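Long-range contacts in proline iminopeptidase (Streptomyces halstedii, PDB 3WMR), which is an alpha/beta-hydrolase-fold amidohydrolase that interacts with polyketide substrates and is thought to release N-terminal proline from peptides: residues Y62-M66 against L122-S126; L165-P170 against A197-H202; R201-I206 against S292-E298. All coordinates share one frame; numbering follows the deposited sequence.

Contact 1 (Y62-M66 against L122-S126); sequences YLLAM and LFGQS
Y62 and Q125 make the polar part of this contact. The Y62 hydroxyl donates to the amide oxygen of Q125, with Y62 OH and Q125 OE1 2.5 Å apart. The bond is very short, so its exact length deserves caution. Q125 meets the tyrosine at the ring edge, and its amide plane is turned 74° from the ring. A bend about the CB-CG bond of Q125 (chi2 -85°) brings OE1 round to the hydroxyl. The backbone N of G54 also bonds to Y62 OH, which therefore has two partners.

The second group is sulfur-aromatic. M66 lies over one face of the F123 ring in a Met-aromatic contact. M66 CE sits 3.6 Å from the ring centroid of F123, only 3° off the normal, as a CH-pi contact. The sulfur is nearer the rim: M66 SD comes within 3.4 Å of F123 CE2. The bend at the thioether places the methyl over the ring centre.

The third group is apolar. L63 CD2 reaches the edge of the F123 ring, 4.4 Å from F123 CE2. The same methyl is 4.1 Å from Q125 CG. L63 thus fills in between the polar pair and the sulfur-aromatic pair.

F123 and Q125 are on strand 120-125, which leads into S126, the predicted nucleophile. In S33 relatives the loop carrying G54 commonly contributes to the oxyanion hole. The chemistry implies that Y62 ties this loop to the strand end, with the Q125 amide fixed in a buried setting beside the probable active site.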
loop_
_atom_site.group_PDB
_atom_site.type_symbol
_atom_site.label_atom_id
_atom_site.label_comp_id
_atom_site.label_asym_id
_atom_site.label_seq_id
_atom_site.Cartn_x
_atom_site.Cartn_y
_atom_site.Cartn_z
ATOM N N TYR A 62 -4.436 -2.568 8.713
ATOM C CA TYR A 62 -3.945 -1.198 8.986
ATOM C C TYR A 62 -4.678 -0.097 8.200
ATOM O O TYR A 62 -4.514 1.082 8.499
ATOM C CB TYR A 62 -2.425 -1.104 8.752
ATOM C CG TYR A 62 -2.019 -0.932 7.284
ATOM C CD1 TYR A 62 -2.048 -2.009 6.413
ATOM C CD2 TYR A 62 -1.593 0.305 6.785
ATOM C CE1 TYR A 62 -1.700 -1.867 5.077
ATOM C CE2 TYR A 62 -1.223 0.452 5.434
ATOM C CZ TYR A 62 -1.290 -0.643 4.590
ATOM O OH TYR A 62 -0.952 -0.543 3.257
ATOM N N LEU A 63 -5.472 -0.477 7.194
ATOM C CA LEU A 63 -6.268 0.486 6.426
ATOM C C LEU A 63 -7.698 0.638 6.947
ATOM O O LEU A 63 -8.497 1.341 6.320
ATOM C CB LEU A 63 -6.301 0.091 4.937
ATOM C CG LEU A 63 -4.972 0.179 4.192
ATOM C CD1 LEU A 63 -5.122 -0.288 2.755
ATOM C CD2 LEU A 63 -4.416 1.592 4.213
ATOM N N LEU A 64 -8.027 0.012 8.086
ATOM C CA LEU A 64 -9.431 -0.068 8.547
ATOM C C LEU A 64 -10.032 1.287 8.920
ATOM O O LEU A 64 -11.222 1.472 8.802
ATOM C CB LEU A 64 -9.587 -1.044 9.724
ATOM C CG LEU A 64 -9.726 -2.513 9.330
ATOM C CD1 LEU A 64 -9.593 -3.413 10.563
ATOM C CD2 LEU A 64 -11.044 -2.760 8.612
ATOM N N ALA A 65 -9.197 2.236 9.305
ATOM C CA ALA A 65 -9.608 3.633 9.494
ATOM C C ALA A 65 -10.416 4.223 8.344
ATOM O O ALA A 65 -11.281 5.074 8.545
ATOM C CB ALA A 65 -8.378 4.487 9.721
ATOM N N MET A 66 -10.136 3.770 7.130
ATOM C CA MET A 66 -10.774 4.318 5.944
ATOM C C MET A 66 -12.248 3.940 5.753
ATOM O O MET A 66 -12.882 4.371 4.784
ATOM C CB MET A 66 -9.942 3.935 4.714
ATOM C CG MET A 66 -8.563 4.569 4.759
ATOM S SD MET A 66 -7.594 4.326 3.252
ATOM C CE MET A 66 -8.681 5.074 2.047
ATOM N N LEU A 122 -9.919 3.449 -7.254
ATOM C CA LEU A 122 -8.841 2.711 -6.590
ATOM C C LEU A 122 -8.010 3.614 -5.694
ATOM O O LEU A 122 -7.604 4.708 -6.105
ATOM C CB LEU A 122 -7.894 2.045 -7.596
ATOM C CG LEU A 122 -8.329 0.865 -8.459
ATOM C CD1 LEU A 122 -7.111 0.380 -9.231
ATOM C CD2 LEU A 122 -8.905 -0.272 -7.633
ATOM N N PHE A 123 -7.785 3.149 -4.458
ATOM C CA PHE A 123 -6.833 3.761 -3.522
ATOM C C PHE A 123 -5.770 2.708 -3.269
ATOM O O PHE A 123 -6.075 1.596 -2.847
ATOM C CB PHE A 123 -7.541 4.122 -2.221
ATOM C CG PHE A 123 -6.634 4.641 -1.138
ATOM C CD1 PHE A 123 -6.435 5.995 -0.977
ATOM C CD2 PHE A 123 -6.006 3.764 -0.262
ATOM C CE1 PHE A 123 -5.620 6.470 0.043
ATOM C CE2 PHE A 123 -5.193 4.236 0.782
ATOM C CZ PHE A 123 -5.003 5.585 0.928
ATOM N N GLY A 124 -4.523 3.031 -3.555
ATOM C CA GLY A 124 -3.445 2.066 -3.405
ATOM C C GLY A 124 -2.424 2.665 -2.478
ATOM O O GLY A 124 -1.917 3.731 -2.747
ATOM N N GLN A 125 -2.160 1.983 -1.361
ATOM C CA GLN A 125 -1.222 2.461 -0.349
ATOM C C GLN A 125 0.078 1.672 -0.420
ATOM O O GLN A 125 0.028 0.454 -0.392
ATOM C CB GLN A 125 -1.877 2.307 1.032
ATOM C CG GLN A 125 -1.320 3.241 2.085
ATOM C CD GLN A 125 -0.078 2.716 2.753
ATOM O OE1 GLN A 125 0.245 1.543 2.646
ATOM N NE2 GLN A 125 0.615 3.589 3.485
ATOM N N SER A 126 1.227 2.350 -0.560
ATOM C CA SER A 126 2.542 1.672 -0.618
ATOM C C SER A 126 2.624 0.855 -1.909
ATOM O O SER A 126 2.248 1.361 -2.971
ATOM C CB SER A 126 2.788 0.836 0.677
ATOM O OG SER A 126 3.757 -0.211 0.563
#

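Contact 2 (L165-P170 against A197-H202)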
loop_
_atom_site.group_PDB
_atom_site.type_symbol
_atom_site.label_atom_id
_atom_site.label_comp_id
_atom_site.label_asym_id
_atom_site.label_seq_id
_atom_site.Cartn_x
_atom_site.Cartn_y
_atom_site.Cartn_z
ATOM N N LEU A 165 17.840 8.897 3.965
ATOM C CA LEU A 165 17.166 8.980 5.277
ATOM C C LEU A 165 17.957 8.285 6.371
ATOM O O LEU A 165 18.016 8.765 7.518
ATOM C CB LEU A 165 15.772 8.352 5.192
ATOM C CG LEU A 165 14.792 9.033 4.232
ATOM C CD1 LEU A 165 13.479 8.263 4.258
ATOM C CD2 LEU A 165 14.591 10.497 4.597
ATOM N N ARG A 166 18.572 7.156 6.014
ATOM C CA ARG A 166 19.354 6.367 6.956
ATOM C C ARG A 166 20.602 7.125 7.407
ATOM O O ARG A 166 20.969 7.048 8.574
ATOM C CB ARG A 166 19.732 5.003 6.368
ATOM C CG ARG A 166 18.596 3.981 6.339
ATOM C CD ARG A 166 18.940 2.801 5.412
ATOM N NE ARG A 166 20.157 2.108 5.858
ATOM C CZ ARG A 166 20.290 0.794 6.032
ATOM N NH1 ARG A 166 19.298 -0.034 5.758
ATOM N NH2 ARG A 166 21.448 0.296 6.461
ATOM N N ALA A 167 21.228 7.861 6.487
ATOM C CA ALA A 167 22.341 8.769 6.818
ATOM C C ALA A 167 21.976 9.892 7.809
ATOM O O ALA A 167 22.867 10.539 8.350
ATOM C CB ALA A 167 22.920 9.383 5.540
ATOM N N LEU A 168 20.684 10.157 8.008
ATOM C CA LEU A 168 20.224 11.156 9.005
ATOM C C LEU A 168 19.910 10.536 10.366
ATOM O O LEU A 168 19.584 11.248 11.321
ATOM C CB LEU A 168 18.999 11.913 8.478
ATOM C CG LEU A 168 19.242 12.745 7.216
ATOM C CD1 LEU A 168 17.926 13.160 6.580
ATOM C CD2 LEU A 168 20.102 13.973 7.522
ATOM N N LEU A 169 20.004 9.212 10.466
ATOM C CA LEU A 169 19.872 8.537 11.758
ATOM C C LEU A 169 21.135 8.738 12.583
ATOM O O LEU A 169 22.177 9.085 12.019
ATOM C CB LEU A 169 19.632 7.043 11.552
ATOM C CG LEU A 169 18.305 6.679 10.888
ATOM C CD1 LEU A 169 18.278 5.195 10.606
ATOM C CD2 LEU A 169 17.120 7.067 11.770
ATOM N N PRO A 170 21.060 8.502 13.908
ATOM C CA PRO A 170 22.274 8.553 14.734
ATOM C C PRO A 170 23.357 7.579 14.236
ATOM O O PRO A 170 23.029 6.499 13.727
ATOM C CB PRO A 170 21.781 8.146 16.128
ATOM C CG PRO A 170 20.326 8.447 16.122
ATOM C CD PRO A 170 19.861 8.209 14.712
ATOM N N ALA A 197 14.087 3.196 15.261
ATOM C CA ALA A 197 14.502 4.568 15.065
ATOM C C ALA A 197 14.103 5.081 13.661
ATOM O O ALA A 197 13.818 6.262 13.508
ATOM C CB ALA A 197 16.003 4.712 15.293
ATOM N N PHE A 198 14.074 4.210 12.645
ATOM C CA PHE A 198 13.638 4.632 11.289
ATOM C C PHE A 198 12.117 4.675 11.235
ATOM O O PHE A 198 11.546 5.654 10.781
ATOM C CB PHE A 198 14.197 3.697 10.188
ATOM C CG PHE A 198 13.809 4.088 8.773
ATOM C CD1 PHE A 198 12.567 3.736 8.241
ATOM C CD2 PHE A 198 14.711 4.764 7.955
ATOM C CE1 PHE A 198 12.231 4.077 6.935
ATOM C CE2 PHE A 198 14.378 5.107 6.653
ATOM C CZ PHE A 198 13.147 4.752 6.141
ATOM N N TYR A 199 11.461 3.624 11.721
ATOM C CA TYR A 199 10.004 3.524 11.614
ATOM C C TYR A 199 9.344 4.673 12.372
ATOM O O TYR A 199 8.406 5.292 11.868
ATOM C CB TYR A 199 9.475 2.169 12.115
ATOM C CG TYR A 199 9.476 1.025 11.083
ATOM C CD1 TYR A 199 10.598 0.747 10.315
ATOM C CD2 TYR A 199 8.369 0.200 10.934
ATOM C CE1 TYR A 199 10.596 -0.300 9.376
ATOM C CE2 TYR A 199 8.359 -0.860 10.029
ATOM C CZ TYR A 199 9.472 -1.102 9.253
ATOM O OH TYR A 199 9.443 -2.151 8.377
ATOM N N ASP A 200 9.855 4.971 13.566
ATOM C CA ASP A 200 9.303 6.046 14.391
ATOM C C ASP A 200 9.365 7.399 13.687
ATOM O O ASP A 200 8.606 8.286 14.033
ATOM C CB ASP A 200 10.025 6.155 15.745
ATOM C CG ASP A 200 9.891 4.905 16.603
ATOM O OD1 ASP A 200 9.017 4.057 16.342
ATOM O OD2 ASP A 200 10.671 4.765 17.569
ATOM N N ARG A 201 10.247 7.574 12.695
ATOM C CA ARG A 201 10.293 8.852 11.978
ATOM C C ARG A 201 9.463 8.847 10.709
ATOM O O ARG A 201 8.782 9.843 10.391
ATOM C CB ARG A 201 11.719 9.223 11.592
ATOM C CG ARG A 201 12.636 9.511 12.761
ATOM C CD ARG A 201 14.003 9.921 12.245
ATOM N NE ARG A 201 14.976 10.143 13.316
ATOM C CZ ARG A 201 16.204 10.600 13.117
ATOM N NH1 ARG A 201 16.629 10.886 11.890
ATOM N NH2 ARG A 201 17.024 10.756 14.144
ATOM N N HIS A 202 9.567 7.744 9.961
ATOM C CA HIS A 202 9.114 7.700 8.573
ATOM C C HIS A 202 8.037 6.658 8.245
ATOM O O HIS A 202 7.504 6.681 7.132
ATOM C CB HIS A 202 10.319 7.483 7.644
ATOM C CG HIS A 202 11.445 8.434 7.883
ATOM N ND1 HIS A 202 12.649 8.035 8.425
ATOM C CD2 HIS A 202 11.558 9.764 7.666
ATOM C CE1 HIS A 202 13.448 9.079 8.541
ATOM N NE2 HIS A 202 12.811 10.140 8.087
#
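The H202 ring is covered on both faces. L165 CD1 lies over the centre of one face, 4.1 Å from the centroid of the H202 ring and 6° off its normal, a CH-pi contact. The CB of neighbouring R201 covers the opposite face. The F198 ring has H202 ND1 over one face and L169 CD1 at its edge. F198 CE2 also meets L165 CB at 3.8 Å, where the two side chains cross at about a right angle.

The R201 guanidinium is the third flat group. L169 CD2 lies over one of its faces, offset toward the rim, and the carbonyl oxygen of L168 is at its edge. R201 NH1 donates to L168 O over 3.0 Å with an N-H...O angle of 160°. The acceptor is in the guanidinium plane, but the donor stands well above the carbonyl plane of L168. R201 gets this far because its chain is straight from CG to NE (chi2 -178°). P170 CD packs against the same group, 3.9 Å from R201 NH2.

L169 closes a type I turn that starts at R166, and the tip of its side chain reaches the helix. L169 CD2 comes within 3.8 Å of A197 O, so the leucine methyl packs on the helix backbone. R166 touches F198 through its CG, while its charged end forms a salt bridge with E181.

The contact packs residues 165-170, at the C-terminal side of helix 155-166, on helix 189-202. Both belong to the helical insertion between strands 143-149 and 258-263, the position of the cap (lid) in alpha/beta hydrolases.

Contact 3 (R201-I206 against S292-E298)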
loop_
_atom_site.group_PDB
_atom_site.type_symbol
_atom_site.label_atom_id
_atom_site.label_comp_id
_atom_site.label_asym_id
_atom_site.label_seq_id
_atom_site.Cartn_x
_atom_site.Cartn_y
_atom_site.Cartn_z
ATOM N N ARG A 201 10.247 7.574 12.695
ATOM C CA ARG A 201 10.293 8.852 11.978
ATOM C C ARG A 201 9.463 8.847 10.709
ATOM O O ARG A 201 8.782 9.843 10.391
ATOM C CB ARG A 201 11.719 9.223 11.592
ATOM C CG ARG A 201 12.636 9.511 12.761
ATOM C CD ARG A 201 14.003 9.921 12.245
ATOM N NE ARG A 201 14.976 10.143 13.316
ATOM C CZ ARG A 201 16.204 10.600 13.117
ATOM N NH1 ARG A 201 16.629 10.886 11.890
ATOM N NH2 ARG A 201 17.024 10.756 14.144
ATOM N N HIS A 202 9.567 7.744 9.961
ATOM C CA HIS A 202 9.114 7.700 8.573
ATOM C C HIS A 202 8.037 6.658 8.245
ATOM O O HIS A 202 7.504 6.681 7.132
ATOM C CB HIS A 202 10.319 7.483 7.644
ATOM C CG HIS A 202 11.445 8.434 7.883
ATOM N ND1 HIS A 202 12.649 8.035 8.425
ATOM C CD2 HIS A 202 11.558 9.764 7.666
ATOM C CE1 HIS A 202 13.448 9.079 8.541
ATOM N NE2 HIS A 202 12.811 10.140 8.087
ATOM N N VAL A 203 7.684 5.769 9.177
ATOM C CA VAL A 203 6.676 4.738 8.867
ATOM C C VAL A 203 5.385 4.935 9.663
ATOM O O VAL A 203 4.288 4.940 9.094
ATOM C CB VAL A 203 7.222 3.310 9.049
ATOM C CG1 VAL A 203 6.124 2.286 8.843
ATOM C CG2 VAL A 203 8.357 3.031 8.056
ATOM N N CYS A 204 5.523 5.070 10.981
ATOM C CA CYS A 204 4.394 5.330 11.863
ATOM C C CYS A 204 4.888 6.092 13.084
ATOM O O CYS A 204 5.540 5.523 13.971
ATOM C CB CYS A 204 3.726 4.025 12.315
ATOM S SG CYS A 204 2.256 4.294 13.356
ATOM N N ARG A 205 4.576 7.379 13.121
ATOM C CA ARG A 205 5.007 8.232 14.215
ATOM C C ARG A 205 4.192 8.047 15.505
ATOM O O ARG A 205 4.565 8.578 16.552
ATOM C CB ARG A 205 5.000 9.691 13.759
ATOM C CG ARG A 205 6.041 9.958 12.688
ATOM C CD ARG A 205 5.721 11.172 11.852
ATOM N NE ARG A 205 6.141 12.413 12.483
ATOM C CZ ARG A 205 7.387 12.872 12.512
ATOM N NH1 ARG A 205 8.393 12.180 11.981
ATOM N NH2 ARG A 205 7.641 14.027 13.110
ATOM N N ILE A 206 3.106 7.281 15.453
ATOM C CA ILE A 206 2.354 6.995 16.669
ATOM C C ILE A 206 2.887 5.729 17.329
ATOM O O ILE A 206 2.870 4.645 16.720
ATOM C CB ILE A 206 0.840 6.832 16.432
ATOM C CG1 ILE A 206 0.276 8.048 15.704
ATOM C CG2 ILE A 206 0.119 6.658 17.781
ATOM C CD1 ILE A 206 -1.104 7.821 15.121
ATOM N N SER A 292 3.710 10.573 8.334
ATOM C CA SER A 292 4.720 9.864 7.561
ATOM C C SER A 292 4.014 8.905 6.606
ATOM O O SER A 292 3.380 9.342 5.644
ATOM C CB SER A 292 5.717 9.146 8.480
ATOM O OG SER A 292 5.077 8.177 9.294
ATOM N N HIS A 293 4.117 7.610 6.866
ATOM C CA HIS A 293 3.666 6.598 5.915
ATOM C C HIS A 293 2.208 6.197 6.089
ATOM O O HIS A 293 1.620 5.585 5.186
ATOM C CB HIS A 293 4.565 5.357 6.035
ATOM C CG HIS A 293 4.548 4.476 4.834
ATOM N ND1 HIS A 293 5.020 4.886 3.605
ATOM C CD2 HIS A 293 4.158 3.192 4.680
ATOM C CE1 HIS A 293 4.904 3.897 2.740
ATOM N NE2 HIS A 293 4.378 2.862 3.366
ATOM N N VAL A 294 1.610 6.542 7.232
ATOM C CA VAL A 294 0.227 6.163 7.494
ATOM C C VAL A 294 -0.639 7.347 7.929
ATOM O O VAL A 294 -1.177 7.339 9.042
ATOM C CB VAL A 294 0.136 5.009 8.519
ATOM C CG1 VAL A 294 0.647 3.717 7.903
ATOM C CG2 VAL A 294 0.895 5.327 9.804
ATOM N N PRO A 295 -0.806 8.352 7.042
ATOM C CA PRO A 295 -1.578 9.569 7.343
ATOM C C PRO A 295 -3.047 9.340 7.747
ATOM O O PRO A 295 -3.632 10.148 8.493
ATOM C CB PRO A 295 -1.484 10.385 6.053
ATOM C CG PRO A 295 -1.106 9.418 4.978
ATOM C CD PRO A 295 -0.304 8.343 5.650
ATOM N N HIS A 296 -3.633 8.250 7.272
ATOM C CA HIS A 296 -4.968 7.875 7.666
ATOM C C HIS A 296 -5.080 7.550 9.175
ATOM O O HIS A 296 -6.178 7.468 9.676
ATOM C CB HIS A 296 -5.468 6.693 6.835
ATOM C CG HIS A 296 -4.659 5.450 6.995
ATOM N ND1 HIS A 296 -3.434 5.269 6.375
ATOM C CD2 HIS A 296 -4.909 4.312 7.678
ATOM C CE1 HIS A 296 -2.958 4.080 6.692
ATOM N NE2 HIS A 296 -3.838 3.474 7.472
ATOM N N LEU A 297 -3.941 7.314 9.834
ATOM C CA LEU A 297 -3.857 7.052 11.271
ATOM C C LEU A 297 -3.269 8.250 11.994
ATOM O O LEU A 297 -3.733 8.636 13.066
ATOM C CB LEU A 297 -2.988 5.813 11.529
ATOM C CG LEU A 297 -3.666 4.476 11.220
ATOM C CD1 LEU A 297 -2.670 3.336 11.294
ATOM C CD2 LEU A 297 -4.824 4.229 12.181
ATOM N N GLU A 298 -2.242 8.831 11.390
ATOM C CA GLU A 298 -1.500 9.928 11.969
ATOM C C GLU A 298 -2.268 11.230 11.955
ATOM O O GLU A 298 -2.207 11.990 12.925
ATOM C CB GLU A 298 -0.152 10.087 11.253
ATOM C CG GLU A 298 0.760 8.896 11.499
ATOM C CD GLU A 298 1.874 8.774 10.480
ATOM O OE1 GLU A 298 1.625 9.069 9.294
ATOM O OE2 GLU A 298 2.997 8.417 10.882
#
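S292, V203 and E298 carry this contact, which packs the loop of the predicted catalytic histidine, H293, in the alpha/beta hydrolase fold against the end of a helix from the cap region. S292 has the largest surface buried. Its CB lies 3.3 Å from H202 O, and S292 OG comes equally close to V203 C. The hydroxyl is held between the backbone N and the carbonyl carbon (chi1 61°), facing E298.

V203 meets the loop mainly through its backbone. V203 O is 3.1 Å from H293 CB and also packs against V294 CG2. The side chain starts away from the loop and touches F213 of helix 211-222. C204 SG lies 3.9 Å from V294 CG2. The H293 ring is held by D266, which bonds to its ND1.

E298 joins the two segments with its carboxylate. S292 OG donates to E298 OE2 on the syn lone pair at 2.6 Å. The backbone R205 N uses the anti lone pair of the same oxygen. S292 N donates to E298 OE1 from above the carboxylate plane, and V294 N adds a weak bond to OE1. These donors should hold the carboxylate in orientation and would favour its negative charge. The guanidinium of R205 bonds instead to R201 O; R205 meets the glutamate through its backbone N and the CB and CG of its side chain.

I206 closes the far end, with its CD1 3.4 Å from L297 O. The hydrogen bond between the two segments runs from R205 N to E298 OE2, 2.9 Å long and nearly straight at 176°.

How the contacts relate
Contact 1 lies nearest the core, about 7 Å from the centre of the chain; contact 3 is at 13 Å and contact 2 at 20 Å. The centre of contact 3 is about 13 Å from each of the other two, whose centres are 24 Å apart. Contact 1 closes first along the chain. Contacts 2 and 3 follow and share R201 and H202 at the end of helix 189-202. Probable hydrogen bonds link contact 3 to both others, Y62 O to H296 NE2 and Y199 O to C204 N. Packing thus runs from the central sheet, past S126 and H293, the predicted nucleophile and proton donor, to the helical cap region.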